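Local structure of TRNA nucleotidyl transferase-related protein (Thermotoga maritima, 3H38) at residues Asp157-Phe171 and Phe190-Ala203. The protein forms the CCA-adding part of a longer protein, binds CTP and ATP, and probably adds them to the 3' end of tRNA. Sequence-based numbering, arbitrary orientation.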
loop_
_atom_site.group_PDB
_atom_site.type_symbol
_atom_site.label_atom_id
_atom_site.label_comp_id
_atom_site.label_asym_id
_atom_site.label_seq_id
_atom_site.Cartn_x
_atom_site.Cartn_y
_atom_site.Cartn_z
ATOM N N ASP A 157 -3.081 -7.966 -25.239
ATOM C CA ASP A 157 -2.449 -6.862 -24.508
ATOM C C ASP A 157 -1.456 -7.386 -23.476
ATOM O O ASP A 157 -0.527 -6.683 -23.102
ATOM C CB ASP A 157 -3.490 -5.942 -23.836
ATOM C CG ASP A 157 -4.103 -4.949 -24.811
ATOM O OD1 ASP A 157 -5.175 -4.349 -24.512
ATOM O OD2 ASP A 157 -3.509 -4.785 -25.900
ATOM N N LEU A 158 -1.675 -8.605 -22.994
ATOM C CA LEU A 158 -0.677 -9.308 -22.181
ATOM C C LEU A 158 0.604 -9.587 -22.984
ATOM O O LEU A 158 1.707 -9.282 -22.535
ATOM C CB LEU A 158 -1.236 -10.638 -21.631
ATOM C CG LEU A 158 -2.425 -10.577 -20.655
ATOM C CD1 LEU A 158 -2.937 -11.954 -20.369
ATOM C CD2 LEU A 158 -2.024 -9.931 -19.354
ATOM N N LYS A 159 0.444 -10.166 -24.172
ATOM C CA LYS A 159 1.574 -10.541 -25.029
ATOM C C LYS A 159 2.343 -9.321 -25.544
ATOM O O LYS A 159 3.455 -9.452 -26.078
ATOM C CB LYS A 159 1.105 -11.456 -26.193
ATOM C CG LYS A 159 1.114 -12.955 -25.837
ATOM C CD LYS A 159 0.566 -13.878 -26.936
ATOM C CE LYS A 159 0.712 -15.353 -26.506
ATOM N NZ LYS A 159 0.113 -16.341 -27.469
ATOM N N GLU A 160 1.759 -8.136 -25.359
ATOM C CA GLU A 160 2.393 -6.891 -25.787
ATOM C C GLU A 160 2.759 -6.000 -24.612
ATOM O O GLU A 160 3.247 -4.864 -24.802
ATOM C CB GLU A 160 1.483 -6.136 -26.749
ATOM C CG GLU A 160 1.003 -7.017 -27.870
ATOM C CD GLU A 160 0.665 -6.250 -29.128
ATOM O OE1 GLU A 160 0.647 -6.887 -30.211
ATOM O OE2 GLU A 160 0.420 -5.025 -29.033
ATOM N N GLY A 161 2.522 -6.521 -23.403
ATOM C CA GLY A 161 2.895 -5.827 -22.177
ATOM C C GLY A 161 2.218 -4.479 -22.023
ATOM O O GLY A 161 2.879 -3.490 -21.648
ATOM N N VAL A 162 0.901 -4.446 -22.285
ATOM C CA VAL A 162 0.154 -3.189 -22.415
ATOM C C VAL A 162 -0.923 -2.977 -21.351
ATOM O O VAL A 162 -1.677 -3.892 -21.010
ATOM C CB VAL A 162 -0.461 -3.045 -23.835
ATOM C CG1 VAL A 162 -1.796 -2.324 -23.787
ATOM C CG2 VAL A 162 0.498 -2.317 -24.752
ATOM N N ILE A 163 -0.964 -1.763 -20.811
ATOM C CA ILE A 163 -2.054 -1.337 -19.945
ATOM C C ILE A 163 -2.978 -0.462 -20.775
ATOM O O ILE A 163 -2.563 0.585 -21.257
ATOM C CB ILE A 163 -1.564 -0.534 -18.730
ATOM C CG1 ILE A 163 -0.573 -1.357 -17.905
ATOM C CG2 ILE A 163 -2.766 -0.091 -17.859
ATOM C CD1 ILE A 163 -1.181 -2.646 -17.372
ATOM N N ARG A 164 -4.218 -0.911 -20.950
ATOM C CA ARG A 164 -5.183 -0.232 -21.807
ATOM C C ARG A 164 -6.549 -0.210 -21.118
ATOM O O ARG A 164 -7.000 -1.225 -20.607
ATOM C CB ARG A 164 -5.289 -0.950 -23.166
ATOM C CG ARG A 164 -6.007 -0.159 -24.240
ATOM C CD ARG A 164 -6.373 -1.023 -25.452
ATOM N NE ARG A 164 -5.237 -1.835 -25.891
ATOM C CZ ARG A 164 -4.475 -1.603 -26.962
ATOM N NH1 ARG A 164 -3.479 -2.430 -27.255
ATOM N NH2 ARG A 164 -4.706 -0.569 -27.754
ATOM N N VAL A 165 -7.197 0.951 -21.099
ATOM C CA VAL A 165 -8.555 1.059 -20.568
ATOM C C VAL A 165 -9.595 0.558 -21.590
ATOM O O VAL A 165 -9.329 0.511 -22.810
ATOM C CB VAL A 165 -8.893 2.520 -20.133
ATOM C CG1 VAL A 165 -8.063 2.942 -18.922
ATOM C CG2 VAL A 165 -8.741 3.496 -21.305
ATOM N N LEU A 166 -10.782 0.204 -21.099
ATOM C CA LEU A 166 -11.817 -0.369 -21.972
ATOM C C LEU A 166 -12.671 0.618 -22.773
ATOM O O LEU A 166 -13.360 0.206 -23.701
ATOM C CB LEU A 166 -12.750 -1.297 -21.181
ATOM C CG LEU A 166 -12.186 -2.278 -20.146
ATOM C CD1 LEU A 166 -13.211 -3.358 -19.875
ATOM C CD2 LEU A 166 -10.897 -2.895 -20.605
ATOM N N HIS A 167 -12.666 1.898 -22.398
ATOM C CA HIS A 167 -13.412 2.944 -23.126
ATOM C C HIS A 167 -12.860 4.319 -22.793
ATOM O O HIS A 167 -12.083 4.474 -21.826
ATOM C CB HIS A 167 -14.894 2.932 -22.761
ATOM C CG HIS A 167 -15.149 3.250 -21.325
ATOM N ND1 HIS A 167 -15.146 2.292 -20.337
ATOM C CD2 HIS A 167 -15.386 4.439 -20.702
ATOM C CE1 HIS A 167 -15.386 2.865 -19.165
ATOM N NE2 HIS A 167 -15.523 4.165 -19.364
ATOM N N THR A 168 -13.312 5.315 -23.560
ATOM C CA THR A 168 -12.817 6.705 -23.471
ATOM C C THR A 168 -13.042 7.505 -22.181
ATOM O O THR A 168 -12.327 8.460 -21.925
ATOM C CB THR A 168 -13.322 7.554 -24.656
ATOM O OG1 THR A 168 -12.719 7.059 -25.851
ATOM C CG2 THR A 168 -12.910 9.024 -24.507
ATOM N N LEU A 169 -14.019 7.136 -21.378
ATOM C CA LEU A 169 -14.357 7.918 -20.199
ATOM C C LEU A 169 -13.834 7.205 -18.972
ATOM O O LEU A 169 -14.246 7.484 -17.837
ATOM C CB LEU A 169 -15.885 8.070 -20.104
ATOM C CG LEU A 169 -16.482 9.296 -20.796
ATOM C CD1 LEU A 169 -15.521 9.918 -21.816
ATOM C CD2 LEU A 169 -17.815 8.958 -21.438
ATOM N N SER A 170 -12.933 6.260 -19.188
ATOM C CA SER A 170 -12.531 5.405 -18.074
ATOM C C SER A 170 -11.859 6.175 -16.924
ATOM O O SER A 170 -12.103 5.897 -15.744
ATOM C CB SER A 170 -11.662 4.244 -18.540
ATOM O OG SER A 170 -11.291 3.476 -17.408
ATOM N N PHE A 171 -11.030 7.156 -17.259
ATOM C CA PHE A 171 -10.362 7.916 -16.210
ATOM C C PHE A 171 -11.280 8.924 -15.562
ATOM O O PHE A 171 -11.203 9.144 -14.357
ATOM C CB PHE A 171 -9.107 8.598 -16.735
ATOM C CG PHE A 171 -8.017 7.626 -17.079
ATOM C CD1 PHE A 171 -7.503 6.785 -16.096
ATOM C CD2 PHE A 171 -7.538 7.521 -18.384
ATOM C CE1 PHE A 171 -6.523 5.847 -16.389
ATOM C CE2 PHE A 171 -6.531 6.590 -18.693
ATOM C CZ PHE A 171 -6.026 5.756 -17.690
ATOM N N PHE A 190 5.044 -3.428 -17.609
ATOM C CA PHE A 190 4.158 -3.016 -18.684
ATOM C C PHE A 190 4.265 -1.568 -19.024
ATOM O O PHE A 190 4.811 -0.787 -18.260
ATOM C CB PHE A 190 2.720 -3.419 -18.403
ATOM C CG PHE A 190 2.455 -4.854 -18.691
ATOM C CD1 PHE A 190 1.167 -5.349 -18.747
ATOM C CD2 PHE A 190 3.512 -5.711 -18.929
ATOM C CE1 PHE A 190 0.951 -6.669 -19.008
ATOM C CE2 PHE A 190 3.301 -7.024 -19.195
ATOM C CZ PHE A 190 2.026 -7.516 -19.235
ATOM N N ARG A 191 3.766 -1.227 -20.203
ATOM C CA ARG A 191 3.692 0.166 -20.616
ATOM C C ARG A 191 2.226 0.541 -20.849
ATOM O O ARG A 191 1.409 -0.287 -21.273
ATOM C CB ARG A 191 4.528 0.406 -21.878
ATOM C CG ARG A 191 3.902 -0.206 -23.154
ATOM C CD ARG A 191 4.771 0.037 -24.384
ATOM N NE ARG A 191 3.985 0.486 -25.532
ATOM C CZ ARG A 191 3.604 -0.292 -26.541
ATOM N NH1 ARG A 191 2.887 0.225 -27.536
ATOM N NH2 ARG A 191 3.942 -1.583 -26.559
ATOM N N ILE A 192 1.896 1.791 -20.562
ATOM C CA ILE A 192 0.577 2.327 -20.868
ATOM C C ILE A 192 0.500 2.729 -22.337
ATOM O O ILE A 192 1.197 3.642 -22.785
ATOM C CB ILE A 192 0.227 3.507 -19.942
ATOM C CG1 ILE A 192 0.056 2.991 -18.504
ATOM C CG2 ILE A 192 -1.047 4.235 -20.434
ATOM C CD1 ILE A 192 0.234 4.039 -17.401
ATOM N N GLU A 193 -0.334 2.033 -23.098
ATOM C CA GLU A 193 -0.354 2.268 -24.535
ATOM C C GLU A 193 -0.746 3.700 -24.812
ATOM O O GLU A 193 -1.450 4.334 -24.014
ATOM C CB GLU A 193 -1.283 1.276 -25.246
ATOM C CG GLU A 193 -2.765 1.408 -24.930
ATOM C CD GLU A 193 -3.463 2.349 -25.892
ATOM O OE1 GLU A 193 -2.853 2.688 -26.942
ATOM O OE2 GLU A 193 -4.624 2.730 -25.614
ATOM N N GLU A 194 -0.290 4.209 -25.928
ATOM C CA GLU A 194 -0.475 5.578 -26.330
ATOM C C GLU A 194 -1.786 6.223 -26.046
ATOM O O GLU A 194 -1.852 7.228 -25.398
ATOM C CB GLU A 194 -0.221 5.694 -27.803
ATOM C CG GLU A 194 0.351 6.974 -28.231
ATOM C CD GLU A 194 0.889 6.886 -29.635
ATOM O OE1 GLU A 194 0.087 6.731 -30.562
ATOM O OE2 GLU A 194 2.116 6.956 -29.807
ATOM N N THR A 195 -2.830 5.671 -26.605
ATOM C CA THR A 195 -4.162 6.257 -26.468
ATOM C C THR A 195 -4.572 6.404 -25.007
ATOM O O THR A 195 -4.998 7.486 -24.572
ATOM C CB THR A 195 -5.202 5.443 -27.207
ATOM O OG1 THR A 195 -4.783 5.295 -28.570
ATOM C CG2 THR A 195 -6.568 6.148 -27.122
ATOM N N THR A 196 -4.423 5.334 -24.234
ATOM C CA THR A 196 -4.818 5.431 -22.841
ATOM C C THR A 196 -3.946 6.430 -22.099
ATOM O O THR A 196 -4.447 7.160 -21.240
ATOM C CB THR A 196 -5.062 4.062 -22.099
ATOM O OG1 THR A 196 -4.338 4.033 -20.866
ATOM C CG2 THR A 196 -4.681 2.898 -22.925
ATOM N N GLU A 197 -2.680 6.536 -22.505
ATOM C CA GLU A 197 -1.766 7.518 -21.905
ATOM C C GLU A 197 -2.268 8.959 -22.094
ATOM O O GLU A 197 -2.311 9.764 -21.147
ATOM C CB GLU A 197 -0.328 7.372 -22.441
ATOM C CG GLU A 197 0.446 8.694 -22.405
ATOM C CD GLU A 197 1.956 8.536 -22.233
ATOM O OE1 GLU A 197 2.497 7.456 -22.542
ATOM O OE2 GLU A 197 2.608 9.510 -21.794
ATOM N N ARG A 198 -2.631 9.298 -23.301
ATOM C CA ARG A 198 -3.254 10.545 -23.521
ATOM C C ARG A 198 -4.480 10.764 -22.691
ATOM O O ARG A 198 -4.680 11.814 -22.176
ATOM C CB ARG A 198 -3.570 10.717 -24.975
ATOM C CG ARG A 198 -4.467 11.831 -25.236
ATOM C CD ARG A 198 -4.235 12.466 -26.553
ATOM N NE ARG A 198 -4.262 13.915 -26.421
ATOM C CZ ARG A 198 -4.173 14.773 -27.427
ATOM N NH1 ARG A 198 -4.199 16.075 -27.193
ATOM N NH2 ARG A 198 -4.064 14.332 -28.669
ATOM N N LEU A 199 -5.325 9.762 -22.592
ATOM C CA LEU A 199 -6.522 9.852 -21.755
ATOM C C LEU A 199 -6.178 10.155 -20.285
ATOM O O LEU A 199 -6.836 10.961 -19.620
ATOM C CB LEU A 199 -7.327 8.555 -21.866
ATOM C CG LEU A 199 -8.500 8.448 -22.859
ATOM C CD1 LEU A 199 -8.589 9.627 -23.807
ATOM C CD2 LEU A 199 -8.476 7.129 -23.636
ATOM N N LEU A 200 -5.136 9.498 -19.798
ATOM C CA LEU A 200 -4.642 9.667 -18.435
ATOM C C LEU A 200 -4.233 11.123 -18.194
ATOM O O LEU A 200 -4.625 11.734 -17.193
ATOM C CB LEU A 200 -3.461 8.696 -18.207
ATOM C CG LEU A 200 -2.915 8.441 -16.789
ATOM C CD1 LEU A 200 -2.497 6.997 -16.543
ATOM C CD2 LEU A 200 -1.756 9.378 -16.468
ATOM N N LYS A 201 -3.469 11.679 -19.134
ATOM C CA LYS A 201 -2.940 13.037 -19.021
ATOM C C LYS A 201 -4.037 14.085 -19.000
ATOM O O LYS A 201 -3.946 15.087 -18.273
ATOM C CB LYS A 201 -2.005 13.356 -20.190
ATOM C CG LYS A 201 -0.708 12.569 -20.221
ATOM C CD LYS A 201 0.317 13.284 -21.100
ATOM C CE LYS A 201 1.514 12.408 -21.446
ATOM N NZ LYS A 201 2.567 13.228 -22.113
ATOM N N GLN A 202 -5.050 13.877 -19.835
ATOM C CA GLN A 202 -6.184 14.807 -19.908
ATOM C C GLN A 202 -6.846 14.883 -18.546
ATOM O O GLN A 202 -7.016 15.967 -17.978
ATOM C CB GLN A 202 -7.204 14.364 -20.969
ATOM C CG GLN A 202 -6.683 14.427 -22.397
ATOM C CD GLN A 202 -7.731 14.036 -23.449
ATOM O OE1 GLN A 202 -7.554 14.303 -24.637
ATOM N NE2 GLN A 202 -8.818 13.405 -23.016
ATOM N N ALA A 203 -7.188 13.705 -18.024
ATOM C CA ALA A 203 -7.860 13.571 -16.734
ATOM C C ALA A 203 -7.046 14.250 -15.645
ATOM O O ALA A 203 -7.581 14.976 -14.828
ATOM C CB ALA A 203 -8.065 12.092 -16.395
#
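F190 lies flat against G161, the positive-phi glycine (phi 60°) of the Schellman motif after helix 154-159. From there strands 162-163 and 191-192 form a two-stranded parallel sheet, pairing the segment leaving that helix with the one leading into helix 194-205. Glycine adopts positive phi easily and, lacking a side chain, lets the ring settle on its backbone: its CA stands 3.3 Å from the F190 ring centroid, a CH-pi contact over the face, while I163 CD1 meets the ring edge. Three backbone hydrogen bonds join the segments, R191 N to G161 O, I163 N to R191 O and E193 N to I163 O.

R164 can be followed outward. Its CB rests against E193 CG and T196 CG2, its CG is 3.6 Å from T196 CG2, and CD continues beside the E193 carboxyl end. The side chain bends at chi3 (-47°), so the guanidinium stacks on E193, its plane 19° from that of the carboxylate, with E193 CG over one face, 4.0 Å from R164 CZ. NH2 is 3.8 Å from E193 OE1, a long salt bridge of charges alone. NE and NH1 donate in the guanidinium plane to D157 OD1 and OD2, a two-bond salt bridge; arginine suits because one flat group meets D157 at its edge and E193 over its face. E193 also caps helix 194-205, T195 N donating to its OE1.

Farther along, F171 fits as a knob among T196, L199, L200 and A203; its flat ring can lie close against the T196-L200 backbone, and F171 CE2 approaches T196 O at 3.3 Å, near the ring plane.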